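Local atomic coordinates of proteasome accessory factor B/C (PafBC) (Paenarthrobacter aurescens, PDB entry 6SJ9), a protein that probably acts as a transcriptional regulator of the bacterial DNA damage response, combining winged helix-turn-helix, WYL and WCX domains in a single chain. Residues A[585-590]-A[617-622]; A[325-330]-A[638-643]; A[341-346]-A[602-607]. All blocks are in the same frame, centred on the assembly; numbering follows the deposited sequence.

Contact 1: residues A[585-590]-A[617-622]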
ATOM      1  N   ASP A 585       9.258   6.593  16.427  1.00 48.18           N
ATOM      2  CA  ASP A 585      10.181   6.084  15.424  1.00 46.15           C
ATOM      3  C   ASP A 585      11.558   5.803  16.036  1.00 53.71           C
ATOM      4  O   ASP A 585      11.989   6.463  16.978  1.00 58.58           O
ATOM      5  CB  ASP A 585      10.321   7.083  14.281  1.00 43.41           C
ATOM      6  CG  ASP A 585       9.059   7.151  13.361  1.00 46.39           C
ATOM      7  OD1 ASP A 585       8.052   6.438  13.603  1.00 47.43           O
ATOM      8  OD2 ASP A 585       9.069   7.954  12.406  1.00 47.95           O
ATOM      9  N   VAL A 586      12.244   4.796  15.507  1.00 51.69           N
ATOM     10  CA  VAL A 586      13.621   4.507  15.866  1.00 53.81           C
ATOM     11  C   VAL A 586      14.488   4.839  14.653  1.00 54.03           C
ATOM     12  O   VAL A 586      14.169   4.462  13.522  1.00 56.04           O
ATOM     13  CB  VAL A 586      13.790   3.058  16.356  1.00 60.75           C
ATOM     14  CG1 VAL A 586      12.529   2.313  16.181  1.00 61.67           C
ATOM     15  CG2 VAL A 586      14.912   2.365  15.668  1.00 65.21           C
ATOM     16  N   LEU A 587      15.558   5.573  14.877  1.00 57.70           N
ATOM     17  CA  LEU A 587      16.450   6.012  13.811  1.00 58.38           C
ATOM     18  C   LEU A 587      17.525   4.961  13.524  1.00 58.20           C
ATOM     19  O   LEU A 587      18.149   4.434  14.448  1.00 60.00           O
ATOM     20  CB  LEU A 587      17.060   7.355  14.210  1.00 62.47           C
ATOM     21  CG  LEU A 587      17.843   8.149  13.168  1.00 66.69           C
ATOM     22  CD1 LEU A 587      19.290   7.685  13.069  1.00 68.66           C
ATOM     23  CD2 LEU A 587      17.119   8.098  11.801  1.00 65.23           C
ATOM     24  N   VAL A 588      17.666   4.574  12.262  1.00 56.84           N
ATOM     25  CA  VAL A 588      18.535   3.468  11.872  1.00 57.42           C
ATOM     26  C   VAL A 588      19.376   3.928  10.693  1.00 58.84           C
ATOM     27  O   VAL A 588      18.900   4.684   9.844  1.00 59.64           O
ATOM     28  CB  VAL A 588      17.734   2.204  11.505  1.00 56.09           C
ATOM     29  CG1 VAL A 588      18.650   1.116  11.041  1.00 54.62           C
ATOM     30  CG2 VAL A 588      16.882   1.740  12.680  1.00 54.81           C
ATOM     31  N   CYS A 589      20.642   3.550  10.679  1.00 59.55           N
ATOM     32  CA  CYS A 589      21.534   3.813   9.562  1.00 59.77           C
ATOM     33  C   CYS A 589      21.759   2.501   8.823  1.00 60.62           C
ATOM     34  O   CYS A 589      22.147   1.509   9.443  1.00 62.42           O
ATOM     35  CB  CYS A 589      22.853   4.405  10.059  1.00 64.39           C
ATOM     36  SG  CYS A 589      23.936   4.824   8.723  1.00 70.28           S
ATOM     37  N   LEU A 590      21.452   2.483   7.522  1.00 58.06           N
ATOM     38  CA  LEU A 590      21.501   1.304   6.661  1.00 54.39           C
ATOM     39  C   LEU A 590      22.610   1.471   5.645  1.00 53.91           C
ATOM     40  O   LEU A 590      22.922   2.595   5.249  1.00 54.14           O
ATOM     41  CB  LEU A 590      20.180   1.107   5.865  1.00 50.03           C
ATOM     42  CG  LEU A 590      18.869   0.978   6.603  1.00 47.66           C
ATOM     43  CD1 LEU A 590      17.668   0.893   5.634  1.00 48.46           C
ATOM     44  CD2 LEU A 590      18.893  -0.184   7.562  1.00 51.64           C
ATOM     45  N   LEU A 617      24.662   4.745   1.762  1.00 57.95           N
ATOM     46  CA  LEU A 617      24.239   4.845   3.141  1.00 60.24           C
ATOM     47  C   LEU A 617      22.905   5.548   3.215  1.00 59.52           C
ATOM     48  O   LEU A 617      22.652   6.510   2.486  1.00 61.88           O
ATOM     49  CB  LEU A 617      25.234   5.633   3.989  1.00 61.15           C
ATOM     50  CG  LEU A 617      26.696   5.209   4.038  1.00 69.84           C
ATOM     51  CD1 LEU A 617      27.466   6.153   4.980  1.00 73.26           C
ATOM     52  CD2 LEU A 617      26.862   3.752   4.455  1.00 72.40           C
ATOM     53  N   ALA A 618      22.070   5.108   4.137  1.00 57.19           N
ATOM     54  CA  ALA A 618      20.748   5.709   4.258  1.00 55.75           C
ATOM     55  C   ALA A 618      20.299   5.686   5.704  1.00 54.51           C
ATOM     56  O   ALA A 618      20.236   4.622   6.325  1.00 56.22           O
ATOM     57  CB  ALA A 618      19.744   4.992   3.368  1.00 50.84           C
ATOM     58  N   GLU A 619      20.010   6.853   6.226  1.00 53.80           N
ATOM     59  CA  GLU A 619      19.465   7.010   7.559  1.00 55.36           C
ATOM     60  C   GLU A 619      17.939   7.077   7.458  1.00 51.65           C
ATOM     61  O   GLU A 619      17.405   7.973   6.801  1.00 50.28           O
ATOM     62  CB  GLU A 619      20.049   8.296   8.133  1.00 62.21           C
ATOM     63  CG  GLU A 619      19.844   8.552   9.564  1.00 71.79           C
ATOM     64  CD  GLU A 619      20.526   9.836   9.954  1.00 81.19           C
ATOM     65  OE1 GLU A 619      21.657   9.780  10.482  1.00 86.02           O
ATOM     66  OE2 GLU A 619      19.945  10.908   9.661  1.00 83.91           O
ATOM     67  N   VAL A 620      17.237   6.117   8.046  1.00 53.48           N
ATOM     68  CA  VAL A 620      15.785   6.033   7.920  1.00 54.32           C
ATOM     69  C   VAL A 620      15.146   5.890   9.301  1.00 56.27           C
ATOM     70  O   VAL A 620      15.728   5.305  10.214  1.00 57.93           O
ATOM     71  CB  VAL A 620      15.347   4.849   7.003  1.00 55.19           C
ATOM     72  CG1 VAL A 620      15.978   4.983   5.628  1.00 53.10           C
ATOM     73  CG2 VAL A 620      15.729   3.557   7.589  1.00 57.87           C
ATOM     74  N   ARG A 621      13.893   6.337   9.414  1.00 54.67           N
ATOM     75  CA  ARG A 621      13.073   6.133  10.602  1.00 53.62           C
ATOM     76  C   ARG A 621      12.134   4.951  10.388  1.00 52.94           C
ATOM     77  O   ARG A 621      11.303   4.979   9.485  1.00 55.17           O
ATOM     78  CB  ARG A 621      12.260   7.390  10.917  1.00 51.90           C
ATOM     79  CG  ARG A 621      13.108   8.623  11.247  1.00 50.26           C
ATOM     80  CD  ARG A 621      12.253   9.925  11.225  1.00 54.79           C
ATOM     81  NE  ARG A 621      11.196   9.967  12.256  1.00 58.84           N
ATOM     82  CZ  ARG A 621      11.292  10.618  13.421  1.00 62.82           C
ATOM     83  NH1 ARG A 621      12.408  11.286  13.732  1.00 68.04           N
ATOM     84  NH2 ARG A 621      10.277  10.610  14.285  1.00 58.09           N
ATOM     85  N   PHE A 622      12.268   3.915  11.215  1.00 49.85           N
ATOM     86  CA  PHE A 622      11.366   2.773  11.213  1.00 50.42           C
ATOM     87  C   PHE A 622      10.344   2.951  12.314  1.00 54.01           C
ATOM     88  O   PHE A 622      10.653   3.519  13.377  1.00 55.29           O
ATOM     89  CB  PHE A 622      12.114   1.459  11.423  1.00 51.56           C
ATOM     90  CG  PHE A 622      12.708   0.937  10.184  1.00 54.70           C
ATOM     91  CD1 PHE A 622      14.027   1.241   9.864  1.00 59.22           C
ATOM     92  CD2 PHE A 622      11.965   0.178   9.308  1.00 55.80           C
ATOM     93  CE1 PHE A 622      14.583   0.762   8.682  1.00 62.32           C
ATOM     94  CE2 PHE A 622      12.509  -0.301   8.132  1.00 59.06           C
ATOM     95  CZ  PHE A 622      13.815  -0.009   7.806  1.00 61.74           C
TER
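R621 reaches D585 by bending at chi3 (64°), which brings NE back beside the carboxylate, while D585 holds its CG anti to its own carbonyl carbon (chi1 -73°). R621 NE and D585 OD2 form a salt bridge of 2.9 Å on the anti lone pair of the oxygen; the two side chains cross at about a right angle, with their flat groups turned 61° apart. The backbone N of G582 also bonds to OD2, so two donors grip this oxygen, which probably helps hold the carboxylate. Beyond this pair the strands run antiparallel in unbroken register. V586–F622, V588–V620 and L590–A618 are hydrogen-bonded pairs, whereas L587–R621 and C589–E619 are non-hydrogen-bonded, the latter with CA atoms 4.3 Å apart. L587 CD2 packs on the aliphatic stem of E619, 3.6 Å from its CG, and the E619 carboxylate forms a salt bridge to R607 through OE1. On the other face, L590 CD1 lies 3.8 Å from V620 CG2 and near the edge of the F622 ring, while V588 CG2 approaches F622 CD1 at 4.0 Å. That apolar face is closed by helix 627-634, whose F631 meets F622 edge-to-face, and by L647 of helix 645-659. The two strands are the inner pair of the four-stranded sheet of a ferredoxin-like WCX domain, flanked by strands 607-610 and 639-643.

Contact 2: residues A[325-330]-A[638-643]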
ATOM      1  N   PRO A 325      32.977  -5.577   5.784  1.00 92.53           N
ATOM      2  CA  PRO A 325      33.409  -4.518   6.699  1.00 93.45           C
ATOM      3  C   PRO A 325      32.528  -3.281   6.562  1.00 88.35           C
ATOM      4  O   PRO A 325      31.903  -3.030   5.530  1.00 83.16           O
ATOM      5  CB  PRO A 325      34.852  -4.248   6.267  1.00 96.08           C
ATOM      6  CG  PRO A 325      34.876  -4.648   4.788  1.00 95.49           C
ATOM      7  CD  PRO A 325      33.902  -5.780   4.653  1.00 93.74           C
ATOM      8  N   LEU A 326      32.567  -2.455   7.612  1.00 89.02           N
ATOM      9  CA  LEU A 326      31.679  -1.307   7.738  1.00 87.23           C
ATOM     10  C   LEU A 326      32.233  -0.162   6.905  1.00 86.26           C
ATOM     11  O   LEU A 326      33.413   0.177   7.046  1.00 90.85           O
ATOM     12  CB  LEU A 326      31.567  -0.858   9.198  1.00 89.55           C
ATOM     13  CG  LEU A 326      31.034  -1.824  10.258  1.00 91.08           C
ATOM     14  CD1 LEU A 326      31.188  -1.232  11.652  1.00 93.29           C
ATOM     15  CD2 LEU A 326      29.604  -2.216  10.001  1.00 88.82           C
ATOM     16  N   PRO A 327      31.427   0.462   6.053  1.00 83.16           N
ATOM     17  CA  PRO A 327      31.860   1.682   5.379  1.00 83.66           C
ATOM     18  C   PRO A 327      31.919   2.824   6.377  1.00 86.66           C
ATOM     19  O   PRO A 327      31.386   2.708   7.497  1.00 85.54           O
ATOM     20  CB  PRO A 327      30.758   1.903   4.326  1.00 79.31           C
ATOM     21  CG  PRO A 327      29.558   1.421   5.007  1.00 74.43           C
ATOM     22  CD  PRO A 327      30.003   0.192   5.789  1.00 80.62           C
ATOM     23  N   PRO A 328      32.581   3.932   6.036  1.00 89.68           N
ATOM     24  CA  PRO A 328      32.580   5.077   6.952  1.00 90.05           C
ATOM     25  C   PRO A 328      31.230   5.772   6.896  1.00 85.21           C
ATOM     26  O   PRO A 328      30.638   5.957   5.828  1.00 80.10           O
ATOM     27  CB  PRO A 328      33.702   5.978   6.417  1.00 94.17           C
ATOM     28  CG  PRO A 328      34.235   5.307   5.157  1.00 95.00           C
ATOM     29  CD  PRO A 328      33.247   4.250   4.759  1.00 91.67           C
ATOM     30  N   LEU A 329      30.768   6.188   8.069  1.00 87.09           N
ATOM     31  CA  LEU A 329      29.473   6.829   8.202  1.00 87.52           C
ATOM     32  C   LEU A 329      29.570   8.318   7.890  1.00 91.20           C
ATOM     33  O   LEU A 329      29.293   9.172   8.728  1.00 94.12           O
ATOM     34  CB  LEU A 329      29.015   6.624   9.631  1.00 87.42           C
ATOM     35  CG  LEU A 329      28.521   5.212   9.817  1.00 87.65           C
ATOM     36  CD1 LEU A 329      28.450   4.886  11.292  1.00 88.44           C
ATOM     37  CD2 LEU A 329      27.190   5.132   9.142  1.00 85.54           C
ATOM     38  N   GLU A 330      29.905   8.626   6.645  1.00 90.80           N
ATOM     39  CA  GLU A 330      30.116  10.006   6.217  1.00 93.74           C
ATOM     40  C   GLU A 330      28.937  10.447   5.362  1.00 91.18           C
ATOM     41  O   GLU A 330      28.752   9.938   4.254  1.00 90.80           O
ATOM     42  CB  GLU A 330      31.442  10.178   5.469  1.00 98.57           C
ATOM     43  CG  GLU A 330      32.685  10.217   6.368  1.00104.93           C
ATOM     44  CD  GLU A 330      33.992  10.019   5.602  1.00106.43           C
ATOM     45  OE1 GLU A 330      34.465   8.866   5.502  1.00106.63           O
ATOM     46  OE2 GLU A 330      34.547  11.018   5.092  1.00107.21           O
ATOM     47  N   SER A 638      20.510  -7.059   0.136  1.00 59.78           N
ATOM     48  CA  SER A 638      20.600  -5.700  -0.378  1.00 56.94           C
ATOM     49  C   SER A 638      20.593  -4.664   0.740  1.00 53.90           C
ATOM     50  O   SER A 638      20.841  -3.474   0.482  1.00 54.19           O
ATOM     51  CB  SER A 638      19.461  -5.446  -1.354  1.00 55.13           C
ATOM     52  OG  SER A 638      18.285  -5.371  -0.604  1.00 57.65           O
ATOM     53  N   VAL A 639      20.409  -5.102   1.984  1.00 51.18           N
ATOM     54  CA  VAL A 639      20.340  -4.229   3.145  1.00 51.83           C
ATOM     55  C   VAL A 639      21.184  -4.791   4.270  1.00 52.70           C
ATOM     56  O   VAL A 639      21.224  -6.005   4.483  1.00 54.58           O
ATOM     57  CB  VAL A 639      18.905  -4.073   3.669  1.00 56.30           C
ATOM     58  CG1 VAL A 639      18.879  -2.975   4.684  1.00 59.03           C
ATOM     59  CG2 VAL A 639      17.964  -3.758   2.541  1.00 58.46           C
ATOM     60  N   ARG A 640      21.818  -3.897   5.019  1.00 52.55           N
ATOM     61  CA  ARG A 640      22.417  -4.241   6.293  1.00 57.40           C
ATOM     62  C   ARG A 640      22.208  -3.076   7.246  1.00 61.45           C
ATOM     63  O   ARG A 640      22.025  -1.925   6.819  1.00 59.46           O
ATOM     64  CB  ARG A 640      23.914  -4.579   6.111  1.00 57.80           C
ATOM     65  CG  ARG A 640      24.754  -3.401   5.575  1.00 56.28           C
ATOM     66  CD  ARG A 640      26.301  -3.749   5.402  1.00 63.15           C
ATOM     67  NE  ARG A 640      26.966  -4.202   6.616  1.00 67.81           N
ATOM     68  CZ  ARG A 640      28.297  -4.214   6.792  1.00 71.70           C
ATOM     69  NH1 ARG A 640      29.125  -3.776   5.841  1.00 68.23           N
ATOM     70  NH2 ARG A 640      28.803  -4.687   7.922  1.00 71.59           N
ATOM     71  N   ILE A 641      22.206  -3.381   8.537  1.00 63.05           N
ATOM     72  CA  ILE A 641      22.092  -2.369   9.580  1.00 63.48           C
ATOM     73  C   ILE A 641      23.502  -2.014  10.064  1.00 64.33           C
ATOM     74  O   ILE A 641      24.273  -2.903  10.439  1.00 63.13           O
ATOM     75  CB  ILE A 641      21.207  -2.845  10.741  1.00 64.42           C
ATOM     76  CG1 ILE A 641      19.804  -3.156  10.248  1.00 63.18           C
ATOM     77  CG2 ILE A 641      21.091  -1.759  11.780  1.00 67.93           C
ATOM     78  CD1 ILE A 641      19.023  -3.936  11.214  1.00 62.65           C
ATOM     79  N   LEU A 642      23.861  -0.727   9.982  1.00 65.80           N
ATOM     80  CA  LEU A 642      25.137  -0.230  10.502  1.00 70.49           C
ATOM     81  C   LEU A 642      25.034   0.255  11.949  1.00 73.19           C
ATOM     82  O   LEU A 642      25.858  -0.108  12.785  1.00 74.73           O
ATOM     83  CB  LEU A 642      25.631   0.923   9.611  1.00 63.87           C
ATOM     84  CG  LEU A 642      25.752   0.543   8.131  1.00 58.68           C
ATOM     85  CD1 LEU A 642      26.278   1.669   7.308  1.00 60.17           C
ATOM     86  CD2 LEU A 642      26.671  -0.644   7.994  1.00 56.36           C
ATOM     87  N   GLU A 643      23.992   1.019  12.269  1.00 74.79           N
ATOM     88  CA  GLU A 643      23.758   1.616  13.579  1.00 77.89           C
ATOM     89  C   GLU A 643      22.268   1.716  13.811  1.00 74.08           C
ATOM     90  O   GLU A 643      21.516   2.015  12.876  1.00 74.85           O
ATOM     91  CB  GLU A 643      24.364   3.021  13.693  1.00 85.85           C
ATOM     92  CG  GLU A 643      25.855   3.074  13.731  1.00 96.74           C
ATOM     93  CD  GLU A 643      26.358   4.485  13.984  1.00103.62           C
ATOM     94  OE1 GLU A 643      25.509   5.412  14.064  1.00102.80           O
ATOM     95  OE2 GLU A 643      27.591   4.647  14.171  1.00107.98           O
TER
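L642 forms the apolar centre, its two methyl branches divided among three side chains of the loop. CD1 of L642 touches both P327 CG, which it meets tip to tip, and L329 CD2, each at 4.0 Å. Its other branch, CD2, lies 3.9 Å from L326 CD2, and the L326 and L642 side chains slide past each other in opposite directions. L617 of strand 616-622, beyond strand 586-592, touches both P327 and L642. The strand carrying L642, 639-643, is an outermost strand of the four-stranded antiparallel sheet of the WCX domain. L642 and E643 together face C589 in a classic beta bulge. The proline-rich loop, which follows helix 305-323, includes an inverse gamma turn centred on L329 and packs on the sheet mainly through side chains. Further out, R640 takes over. Its CG stands between the backbone N and the carbonyl carbon (chi1 62°), and a bend at chi3 turns NE; the guanidinium lies at the loop, with L642 CD2 over one face, 3.8 Å above the plane and offset toward the rim. R640 NH1 gives P325 O a hydrogen bond of 2.9 Å that lies in the guanidinium plane but comes in from above the carbonyl plane, 67° out of it. The L326 side chain crosses that of R640 at about a right angle, its CD2 3.3 Å from R640 NH2. The same NH2 bonds weakly to A324 O, and E591 lies at long ion-pair range from NH1.

Contact 3: residues A[341-346]-A[602-607]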
ATOM      1  N   ARG A 341      12.864  10.274  -1.965  1.00 44.44           N
ATOM      2  CA  ARG A 341      11.424  10.540  -1.954  1.00 41.49           C
ATOM      3  C   ARG A 341      11.014  11.164  -0.627  1.00 43.26           C
ATOM      4  O   ARG A 341      11.418  10.689   0.435  1.00 44.93           O
ATOM      5  CB  ARG A 341      10.667   9.220  -2.164  1.00 38.69           C
ATOM      6  CG  ARG A 341       9.125   9.325  -2.112  1.00 34.56           C
ATOM      7  CD  ARG A 341       8.488   7.874  -2.262  1.00 31.72           C
ATOM      8  NE  ARG A 341       8.924   7.342  -3.550  1.00 40.40           N
ATOM      9  CZ  ARG A 341       9.031   6.038  -3.803  1.00 40.63           C
ATOM     10  NH1 ARG A 341       8.726   5.172  -2.857  1.00 38.20           N
ATOM     11  NH2 ARG A 341       9.429   5.600  -5.004  1.00 40.58           N
ATOM     12  N   LYS A 342      10.202  12.232  -0.693  1.00 43.08           N
ATOM     13  CA  LYS A 342       9.662  12.876   0.511  1.00 44.76           C
ATOM     14  C   LYS A 342       8.411  12.149   0.992  1.00 41.55           C
ATOM     15  O   LYS A 342       7.700  11.512   0.214  1.00 39.82           O
ATOM     16  CB  LYS A 342       9.293  14.350   0.259  1.00 47.63           C
ATOM     17  CG  LYS A 342      10.405  15.245  -0.187  1.00 55.06           C
ATOM     18  CD  LYS A 342      10.009  16.729   0.026  1.00 64.91           C
ATOM     19  CE  LYS A 342      11.121  17.698  -0.374  1.00 69.82           C
ATOM     20  NZ  LYS A 342      10.608  18.981  -0.964  1.00 73.68           N
ATOM     21  N   ARG A 343       8.135  12.282   2.292  1.00 43.31           N
ATOM     22  CA  ARG A 343       6.917  11.740   2.886  1.00 41.44           C
ATOM     23  C   ARG A 343       5.679  12.247   2.151  1.00 38.82           C
ATOM     24  O   ARG A 343       5.513  13.445   1.933  1.00 34.45           O
ATOM     25  CB  ARG A 343       6.839  12.112   4.368  1.00 42.75           C
ATOM     26  CG  ARG A 343       7.776  11.278   5.245  1.00 44.43           C
ATOM     27  CD  ARG A 343       7.975  11.885   6.629  1.00 42.97           C
ATOM     28  NE  ARG A 343       8.969  11.056   7.275  1.00 46.50           N
ATOM     29  CZ  ARG A 343       8.708   9.904   7.872  1.00 47.16           C
ATOM     30  NH1 ARG A 343       7.451   9.473   7.966  1.00 41.44           N
ATOM     31  NH2 ARG A 343       9.705   9.206   8.408  1.00 50.73           N
ATOM     32  N   THR A 344       4.860  11.315   1.708  1.00 37.84           N
ATOM     33  CA  THR A 344       3.772  11.648   0.797  1.00 35.33           C
ATOM     34  C   THR A 344       2.835  12.682   1.391  1.00 33.98           C
ATOM     35  O   THR A 344       2.392  12.546   2.528  1.00 37.75           O
ATOM     36  CB  THR A 344       3.044  10.357   0.480  1.00 39.03           C
ATOM     37  OG1 THR A 344       4.051   9.430   0.050  1.00 40.15           O
ATOM     38  CG2 THR A 344       1.977  10.563  -0.645  1.00 33.19           C
ATOM     39  N   SER A 345       2.531  13.711   0.619  1.00 32.21           N
ATOM     40  CA  SER A 345       1.629  14.784   1.021  1.00 37.31           C
ATOM     41  C   SER A 345       0.216  14.589   0.457  1.00 36.40           C
ATOM     42  O   SER A 345      -0.038  13.769  -0.413  1.00 35.18           O
ATOM     43  CB  SER A 345       2.162  16.139   0.533  1.00 39.69           C
ATOM     44  OG  SER A 345       2.199  16.132  -0.885  1.00 39.68           O
ATOM     45  N   GLU A 346      -0.700  15.404   0.956  1.00 33.89           N
ATOM     46  CA  GLU A 346      -2.056  15.422   0.407  1.00 40.50           C
ATOM     47  C   GLU A 346      -2.066  15.886  -1.060  1.00 38.02           C
ATOM     48  O   GLU A 346      -2.811  15.338  -1.865  1.00 33.63           O
ATOM     49  CB  GLU A 346      -2.958  16.306   1.270  1.00 35.29           C
ATOM     50  CG  GLU A 346      -3.152  15.668   2.652  1.00 35.38           C
ATOM     51  CD  GLU A 346      -4.178  16.399   3.543  1.00 42.49           C
ATOM     52  OE1 GLU A 346      -4.420  17.586   3.289  1.00 44.25           O
ATOM     53  OE2 GLU A 346      -4.761  15.772   4.441  1.00 44.03           O
ATOM     54  N   ASP A 602      11.462   4.268  -0.590  1.00 40.44           N
ATOM     55  CA  ASP A 602      10.308   3.648   0.042  1.00 44.90           C
ATOM     56  C   ASP A 602      10.194   4.055   1.507  1.00 45.56           C
ATOM     57  O   ASP A 602       9.080   4.178   2.022  1.00 49.22           O
ATOM     58  CB  ASP A 602      10.412   2.118  -0.082  1.00 44.34           C
ATOM     59  CG  ASP A 602      10.407   1.645  -1.526  1.00 48.28           C
ATOM     60  OD1 ASP A 602      10.105   2.452  -2.449  1.00 50.06           O
ATOM     61  OD2 ASP A 602      10.779   0.480  -1.757  1.00 52.11           O
ATOM     62  N   TYR A 603      11.324   4.298   2.195  1.00 43.98           N
ATOM     63  CA  TYR A 603      11.273   4.651   3.606  1.00 43.13           C
ATOM     64  C   TYR A 603      11.643   6.113   3.857  1.00 48.17           C
ATOM     65  O   TYR A 603      11.978   6.479   4.990  1.00 52.80           O
ATOM     66  CB  TYR A 603      12.161   3.676   4.388  1.00 47.88           C
ATOM     67  CG  TYR A 603      11.530   2.267   4.435  1.00 52.45           C
ATOM     68  CD1 TYR A 603      11.681   1.382   3.364  1.00 51.87           C
ATOM     69  CD2 TYR A 603      10.726   1.853   5.502  1.00 57.42           C
ATOM     70  CE1 TYR A 603      11.081   0.094   3.370  1.00 53.59           C
ATOM     71  CE2 TYR A 603      10.121   0.559   5.515  1.00 59.36           C
ATOM     72  CZ  TYR A 603      10.309  -0.309   4.441  1.00 59.35           C
ATOM     73  OH  TYR A 603       9.718  -1.580   4.424  1.00 63.24           O
ATOM     74  N   TYR A 604      11.562   6.959   2.827  1.00 41.67           N
ATOM     75  CA  TYR A 604      11.712   8.412   2.965  1.00 40.84           C
ATOM     76  C   TYR A 604      12.981   8.771   3.743  1.00 45.13           C
ATOM     77  O   TYR A 604      12.943   9.538   4.700  1.00 49.44           O
ATOM     78  CB  TYR A 604      10.478   9.055   3.622  1.00 35.81           C
ATOM     79  CG  TYR A 604       9.166   8.384   3.231  1.00 40.46           C
ATOM     80  CD1 TYR A 604       8.632   8.548   1.956  1.00 35.41           C
ATOM     81  CD2 TYR A 604       8.507   7.541   4.126  1.00 42.44           C
ATOM     82  CE1 TYR A 604       7.465   7.902   1.574  1.00 40.72           C
ATOM     83  CE2 TYR A 604       7.343   6.889   3.763  1.00 46.15           C
ATOM     84  CZ  TYR A 604       6.827   7.082   2.476  1.00 47.90           C
ATOM     85  OH  TYR A 604       5.672   6.422   2.157  1.00 50.98           O
ATOM     86  N   ALA A 605      14.109   8.222   3.316  1.00 43.27           N
ATOM     87  CA  ALA A 605      15.358   8.389   4.048  1.00 50.87           C
ATOM     88  C   ALA A 605      15.623   9.843   4.436  1.00 55.48           C
ATOM     89  O   ALA A 605      15.495  10.758   3.622  1.00 51.03           O
ATOM     90  CB  ALA A 605      16.510   7.878   3.187  1.00 46.45           C
ATOM     91  N   GLU A 606      16.000  10.052   5.694  1.00 59.70           N
ATOM     92  CA  GLU A 606      16.315  11.411   6.135  1.00 61.17           C
ATOM     93  C   GLU A 606      17.581  11.920   5.453  1.00 60.32           C
ATOM     94  O   GLU A 606      17.657  13.090   5.068  1.00 62.41           O
ATOM     95  CB  GLU A 606      16.489  11.454   7.661  1.00 64.62           C
ATOM     96  CG  GLU A 606      15.428  10.672   8.459  1.00 70.02           C
ATOM     97  CD  GLU A 606      14.079  11.379   8.472  1.00 72.68           C
ATOM     98  OE1 GLU A 606      14.085  12.613   8.658  1.00 74.03           O
ATOM     99  OE2 GLU A 606      13.025  10.716   8.316  1.00 72.58           O
ATOM    100  N   ARG A 607      18.582  11.058   5.291  1.00 59.50           N
ATOM    101  CA  ARG A 607      19.851  11.419   4.670  1.00 61.10           C
ATOM    102  C   ARG A 607      20.377  10.216   3.908  1.00 60.94           C
ATOM    103  O   ARG A 607      20.187   9.074   4.329  1.00 58.92           O
ATOM    104  CB  ARG A 607      20.924  11.825   5.685  1.00 61.90           C
ATOM    105  CG  ARG A 607      20.632  13.078   6.500  1.00 68.42           C
ATOM    106  CD  ARG A 607      21.922  13.558   7.234  1.00 73.50           C
ATOM    107  NE  ARG A 607      22.428  12.568   8.183  1.00 75.27           N
ATOM    108  CZ  ARG A 607      23.529  12.712   8.913  1.00 75.98           C
ATOM    109  NH1 ARG A 607      24.267  13.805   8.809  1.00 76.41           N
ATOM    110  NH2 ARG A 607      23.894  11.755   9.739  1.00 75.45           N
TER
HETATM  111  O   HOH W   1      13.180  11.902   2.454  1.00 55.78           O
HETATM  112  O   HOH W   2       4.686   6.858  -0.306  1.00 46.21           O
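Y604 has a positive phi (51°), unusual for a tyrosine, and packs its ring against R343. The CA of R343 sits over one ring face in a CH-pi contact, 4.2 Å from the centroid, and R343 CG comes to 3.8 Å from Y604 CG as the two side chains cross at about a right angle. Across the opposite face lies the carbonyl oxygen D602 O, offset toward the rim. R341 O meets the ring at its edge and also receives a CA-H...O contact from Y604 CA at 3.4 Å. Charged pairs lie around the ring. R341 NH1 forms a salt bridge of 3.1 Å with D602 OD1 through the anti lone pair, the two planes turned 28° apart, while R341 NE pairs with D383. R343 NH2 and E606 OE2 make a long salt bridge of 3.6 Å, and R343 NH1 bonds to F579 O. Two waters complete the joint: one donates to both R341 O and A605 O, and the other links T344 OG1 to Y604 OH. S345, near the end of segment 341-346, N-caps helix 346-360, its OG bonding to Q348 N. On the WCX side, Y604 is the C-prime residue of a Schellman motif that ends helix 599-602, with A605 N bonded to A600 O and Y604 N to D601 O.

Along the chain the segments run 325-330, 341-346, 585-590, 602-607, 617-622, 638-643, so contacts 1 and 3 both fall within the span closed by contact 2, and their own segments alternate. All three reach one ferredoxin-like WCX domain. Contact 1 lies at the middle of its sheet, with centres about 11 Å from contact 2 and about 12 Å from contact 3. C589 bonds through its backbone to L642 and E643 on one side, and E619 bonds to E606 on the other. Contacts 2 and 3, about 21 Å apart between centres, do not touch. The connection from helix 305-323 to helix 346-360 thus meets this late domain twice, tying distant parts of the chain together.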